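PDB 4N83: ribonucleoside-diphosphate reductase subunit beta from Streptococcus sanguinis, which is the manganese- or iron-binding small subunit of a class Ib ribonucleotide reductase, which probably supplies deoxyribonucleotides for DNA synthesis. Local coordinates for residues A[28-40]-A[177-190]. Residues are numbered along the deposited sequence; the frame is centred on the assembly and turned at random.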
# COMPACT_ATOMS: atom_id res chain seq x y z
N GLN A 28 2.08 3.14 13.20
CA GLN A 28 0.94 2.29 13.54
C GLN A 28 0.81 1.06 12.61
O GLN A 28 -0.30 0.62 12.32
CB GLN A 28 -0.36 3.10 13.49
CG GLN A 28 -0.55 4.06 14.65
CD GLN A 28 -1.84 4.86 14.55
OE1 GLN A 28 -2.77 4.48 13.83
NE2 GLN A 28 -1.92 5.97 15.28
N PHE A 29 1.95 0.53 12.16
CA PHE A 29 1.97 -0.69 11.35
C PHE A 29 1.76 -1.92 12.24
O PHE A 29 2.25 -1.96 13.37
CB PHE A 29 3.32 -0.80 10.61
CG PHE A 29 3.56 -2.12 9.93
CD1 PHE A 29 3.34 -2.27 8.57
CD2 PHE A 29 4.04 -3.21 10.65
CE1 PHE A 29 3.57 -3.49 7.94
CE2 PHE A 29 4.28 -4.43 10.03
CZ PHE A 29 4.04 -4.57 8.68
N TRP A 30 1.02 -2.91 11.74
CA TRP A 30 0.78 -4.15 12.48
C TRP A 30 0.35 -5.32 11.59
O TRP A 30 -0.04 -5.12 10.44
CB TRP A 30 -0.28 -3.92 13.57
CG TRP A 30 -1.62 -3.51 13.05
CD1 TRP A 30 -2.02 -2.26 12.69
CD2 TRP A 30 -2.75 -4.37 12.83
NE1 TRP A 30 -3.32 -2.28 12.26
CE2 TRP A 30 -3.80 -3.56 12.34
CE3 TRP A 30 -2.98 -5.74 13.01
CZ2 TRP A 30 -5.05 -4.07 12.02
CZ3 TRP A 30 -4.23 -6.25 12.69
CH2 TRP A 30 -5.25 -5.42 12.20
N LEU A 31 0.44 -6.52 12.15
CA LEU A 31 0.03 -7.75 11.46
C LEU A 31 -0.76 -8.68 12.37
O LEU A 31 -0.52 -8.75 13.58
CB LEU A 31 1.26 -8.49 10.92
CG LEU A 31 1.94 -7.92 9.67
CD1 LEU A 31 3.26 -8.63 9.42
CD2 LEU A 31 1.03 -8.04 8.46
N ASP A 32 -1.71 -9.40 11.78
CA ASP A 32 -2.56 -10.35 12.50
C ASP A 32 -1.79 -11.58 13.01
O ASP A 32 -2.23 -12.24 13.95
CB ASP A 32 -3.73 -10.81 11.63
CG ASP A 32 -3.30 -11.29 10.25
OD1 ASP A 32 -3.25 -12.52 10.04
OD2 ASP A 32 -3.00 -10.44 9.39
N THR A 33 -0.65 -11.87 12.38
CA THR A 33 0.16 -13.04 12.74
C THR A 33 0.88 -12.90 14.09
O THR A 33 1.32 -13.90 14.66
CB THR A 33 1.21 -13.33 11.65
OG1 THR A 33 1.90 -12.12 11.31
CG2 THR A 33 0.54 -13.90 10.41
N ARG A 34 0.99 -11.68 14.61
CA ARG A 34 1.61 -11.43 15.91
C ARG A 34 0.68 -11.81 17.07
O ARG A 34 1.11 -12.40 18.06
CB ARG A 34 2.00 -9.96 16.06
CG ARG A 34 3.00 -9.45 15.03
CD ARG A 34 3.20 -7.95 15.17
NE ARG A 34 4.12 -7.42 14.16
CZ ARG A 34 4.47 -6.13 14.06
NH1 ARG A 34 3.99 -5.23 14.91
NH2 ARG A 34 5.31 -5.75 13.10
N ILE A 35 -0.60 -11.46 16.93
CA ILE A 35 -1.59 -11.64 18.00
C ILE A 35 -1.92 -13.13 18.20
O ILE A 35 -2.26 -13.81 17.24
CB ILE A 35 -2.89 -10.86 17.69
CG1 ILE A 35 -2.61 -9.35 17.69
CG2 ILE A 35 -3.98 -11.18 18.71
CD1 ILE A 35 -3.69 -8.52 17.03
N PRO A 36 -1.84 -13.62 19.45
CA PRO A 36 -2.19 -15.01 19.75
C PRO A 36 -3.69 -15.21 19.95
O PRO A 36 -4.22 -14.94 21.02
CB PRO A 36 -1.43 -15.29 21.05
CG PRO A 36 -1.37 -13.96 21.73
CD PRO A 36 -1.34 -12.91 20.65
N LEU A 37 -4.37 -15.68 18.91
CA LEU A 37 -5.82 -15.85 18.93
C LEU A 37 -6.27 -17.15 19.62
O LEU A 37 -7.43 -17.27 20.02
CB LEU A 37 -6.38 -15.80 17.51
CG LEU A 37 -6.26 -14.43 16.82
CD1 LEU A 37 -6.27 -14.57 15.31
CD2 LEU A 37 -7.37 -13.50 17.29
N SER A 38 -5.35 -18.11 19.75
CA SER A 38 -5.66 -19.41 20.35
C SER A 38 -5.97 -19.33 21.85
O SER A 38 -6.62 -20.22 22.40
CB SER A 38 -4.50 -20.39 20.13
OG SER A 38 -3.33 -19.96 20.79
N ASN A 39 -5.51 -18.27 22.51
CA ASN A 39 -5.78 -18.05 23.93
C ASN A 39 -7.22 -17.60 24.22
O ASN A 39 -7.65 -17.62 25.37
CB ASN A 39 -4.81 -17.02 24.52
CG ASN A 39 -3.35 -17.43 24.37
OD1 ASN A 39 -2.46 -16.57 24.36
ND2 ASN A 39 -3.10 -18.73 24.26
N ASP A 40 -7.96 -17.21 23.18
CA ASP A 40 -9.36 -16.80 23.31
C ASP A 40 -10.35 -17.93 23.01
O ASP A 40 -11.56 -17.72 23.03
CB ASP A 40 -9.66 -15.60 22.41
CG ASP A 40 -8.97 -14.34 22.88
OD1 ASP A 40 -7.92 -14.45 23.55
OD2 ASP A 40 -9.48 -13.24 22.59
N LEU A 177 -12.92 -12.22 25.17
CA LEU A 177 -12.39 -12.12 23.80
C LEU A 177 -11.36 -10.99 23.67
O LEU A 177 -11.55 -10.05 22.90
CB LEU A 177 -13.53 -11.93 22.79
CG LEU A 177 -14.67 -12.96 22.81
CD1 LEU A 177 -15.77 -12.54 21.85
CD2 LEU A 177 -14.16 -14.35 22.47
N ALA A 178 -10.27 -11.11 24.43
CA ALA A 178 -9.27 -10.04 24.53
C ALA A 178 -8.45 -9.86 23.25
O ALA A 178 -8.30 -8.74 22.76
CB ALA A 178 -8.34 -10.30 25.71
N ASN A 179 -7.94 -10.97 22.72
CA ASN A 179 -7.13 -10.94 21.49
C ASN A 179 -7.96 -10.67 20.24
O ASN A 179 -7.47 -10.07 19.28
CB ASN A 179 -6.37 -12.26 21.34
CG ASN A 179 -5.36 -12.49 22.45
OD1 ASN A 179 -4.57 -11.61 22.77
ND2 ASN A 179 -5.40 -13.67 23.05
N VAL A 180 -9.22 -11.11 20.25
CA VAL A 180 -10.16 -10.82 19.16
C VAL A 180 -10.58 -9.35 19.20
O VAL A 180 -10.96 -8.78 18.17
CB VAL A 180 -11.41 -11.73 19.23
CG1 VAL A 180 -12.38 -11.42 18.09
CG2 VAL A 180 -11.02 -13.20 19.21
N ALA A 181 -10.51 -8.74 20.38
CA ALA A 181 -10.81 -7.32 20.54
C ALA A 181 -9.62 -6.45 20.12
O ALA A 181 -9.80 -5.44 19.45
CB ALA A 181 -11.20 -7.02 21.97
N GLU A 182 -8.41 -6.85 20.52
CA GLU A 182 -7.18 -6.11 20.19
C GLU A 182 -6.96 -5.97 18.68
O GLU A 182 -6.51 -4.92 18.21
CB GLU A 182 -5.95 -6.76 20.84
CG GLU A 182 -5.54 -6.14 22.17
CD GLU A 182 -4.89 -4.77 22.04
OE1 GLU A 182 -4.76 -4.08 23.07
OE2 GLU A 182 -4.52 -4.37 20.91
N ILE A 183 -7.26 -7.02 17.94
CA ILE A 183 -7.11 -7.01 16.48
C ILE A 183 -8.13 -6.08 15.82
O ILE A 183 -7.89 -5.56 14.73
CB ILE A 183 -7.21 -8.44 15.90
CG1 ILE A 183 -6.58 -8.51 14.51
CG2 ILE A 183 -8.65 -8.94 15.87
CD1 ILE A 183 -6.31 -9.93 14.05
N ILE A 184 -9.27 -5.88 16.49
CA ILE A 184 -10.28 -4.90 16.08
C ILE A 184 -9.92 -3.52 16.64
O ILE A 184 -10.14 -2.50 15.98
CB ILE A 184 -11.68 -5.30 16.58
CG1 ILE A 184 -12.11 -6.64 15.96
CG2 ILE A 184 -12.71 -4.22 16.27
CD1 ILE A 184 -12.30 -6.62 14.45
N LYS A 185 -9.37 -3.50 17.85
CA LYS A 185 -8.89 -2.27 18.49
C LYS A 185 -7.86 -1.56 17.61
O LYS A 185 -7.91 -0.34 17.46
CB LYS A 185 -8.25 -2.61 19.85
CG LYS A 185 -8.07 -1.43 20.79
CD LYS A 185 -9.20 -1.34 21.81
CE LYS A 185 -8.92 -0.27 22.85
NZ LYS A 185 -9.16 1.11 22.33
N LEU A 186 -6.94 -2.33 17.04
CA LEU A 186 -5.91 -1.80 16.14
C LEU A 186 -6.51 -1.24 14.85
O LEU A 186 -6.01 -0.24 14.32
CB LEU A 186 -4.88 -2.89 15.81
CG LEU A 186 -3.99 -3.35 16.97
CD1 LEU A 186 -3.40 -4.72 16.68
CD2 LEU A 186 -2.89 -2.33 17.24
N ILE A 187 -7.55 -1.89 14.33
CA ILE A 187 -8.23 -1.44 13.11
C ILE A 187 -8.87 -0.06 13.32
O ILE A 187 -8.78 0.80 12.44
CB ILE A 187 -9.30 -2.45 12.64
CG1 ILE A 187 -8.63 -3.74 12.14
CG2 ILE A 187 -10.17 -1.86 11.54
CD1 ILE A 187 -9.55 -4.93 12.06
N ILE A 188 -9.50 0.13 14.48
CA ILE A 188 -10.12 1.41 14.83
C ILE A 188 -9.06 2.51 14.99
O ILE A 188 -9.31 3.67 14.64
CB ILE A 188 -10.96 1.29 16.12
CG1 ILE A 188 -12.13 0.32 15.91
CG2 ILE A 188 -11.49 2.66 16.56
CD1 ILE A 188 -12.68 -0.26 17.20
N ARG A 189 -7.89 2.15 15.51
CA ARG A 189 -6.78 3.10 15.65
C ARG A 189 -6.33 3.63 14.29
O ARG A 189 -6.04 4.82 14.15
CB ARG A 189 -5.60 2.46 16.38
CG ARG A 189 -4.51 3.45 16.79
CD ARG A 189 -3.35 2.76 17.49
NE ARG A 189 -2.53 1.98 16.56
CZ ARG A 189 -1.47 1.24 16.92
NH1 ARG A 189 -1.09 1.18 18.19
NH2 ARG A 189 -0.79 0.57 16.00
N ASP A 190 -6.26 2.74 13.30
CA ASP A 190 -5.90 3.14 11.93
C ASP A 190 -7.01 3.95 11.27
O ASP A 190 -6.74 4.98 10.65
CB ASP A 190 -5.59 1.91 11.06
CG ASP A 190 -4.23 1.31 11.36
OD1 ASP A 190 -3.31 2.05 11.77
OD2 ASP A 190 -4.07 0.09 11.16
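W30 and L186, D32 and I183, L37 and N179 pair in that order along the contact, so the loop 28-40 runs antiparallel to the first turns of helix 178-206. CA–CA separations narrow from 8.0 Å at W30–L186 to 5.6 Å at D40–L177, and D40 ends over the helix N-terminus. W30 dominates the other end. Its CG sits between the backbone N and the carbonyl carbon (chi1 62°), which drops the indole onto the helix: L186 CB lies over one face, 3.9 Å from the centroid of the five-membered ring in a CH-pi contact, while I187 CG1 meets the edge at CZ2 (3.6 Å). D190 OD2 lies close to the indole plane and is met on its syn side, the N-H tilted 28° out of the carboxylate plane, NE1 to OD2 2.7 Å with an angle of 156° at the hydrogen. The same OD2 is also hydrogen-bonded to NE2 of H100, a manganese ligand, so W30 and H100 share one carboxylate oxygen. Q28 CG rests over a face of the R189 guanidinium, 3.4 Å from NE. Midway, I35 CD1 touches both I183 CB (3.7 Å) and L186 CD1, and I183 CD1 abuts D32 CB, whose carboxylate turns away to S106. At the helix start D40 takes over: OD2 accepts from V180 N, 3.2 Å away and approaching from above the carboxylate plane, and weakly from N179 N, while OD1 takes a weak bond from N179 ND2. A carboxylate at these first-turn amides would probably be stabilised by the helix dipole. M96 on helix 84-111 also packs against W30. The contact lays the 28-40 loop along a metal-ligand helix of the ferritin-like small-subunit fold, where W30–D190–H100 is consistent with the family's proposed tryptophan–aspartate–histidine radical-transfer relay.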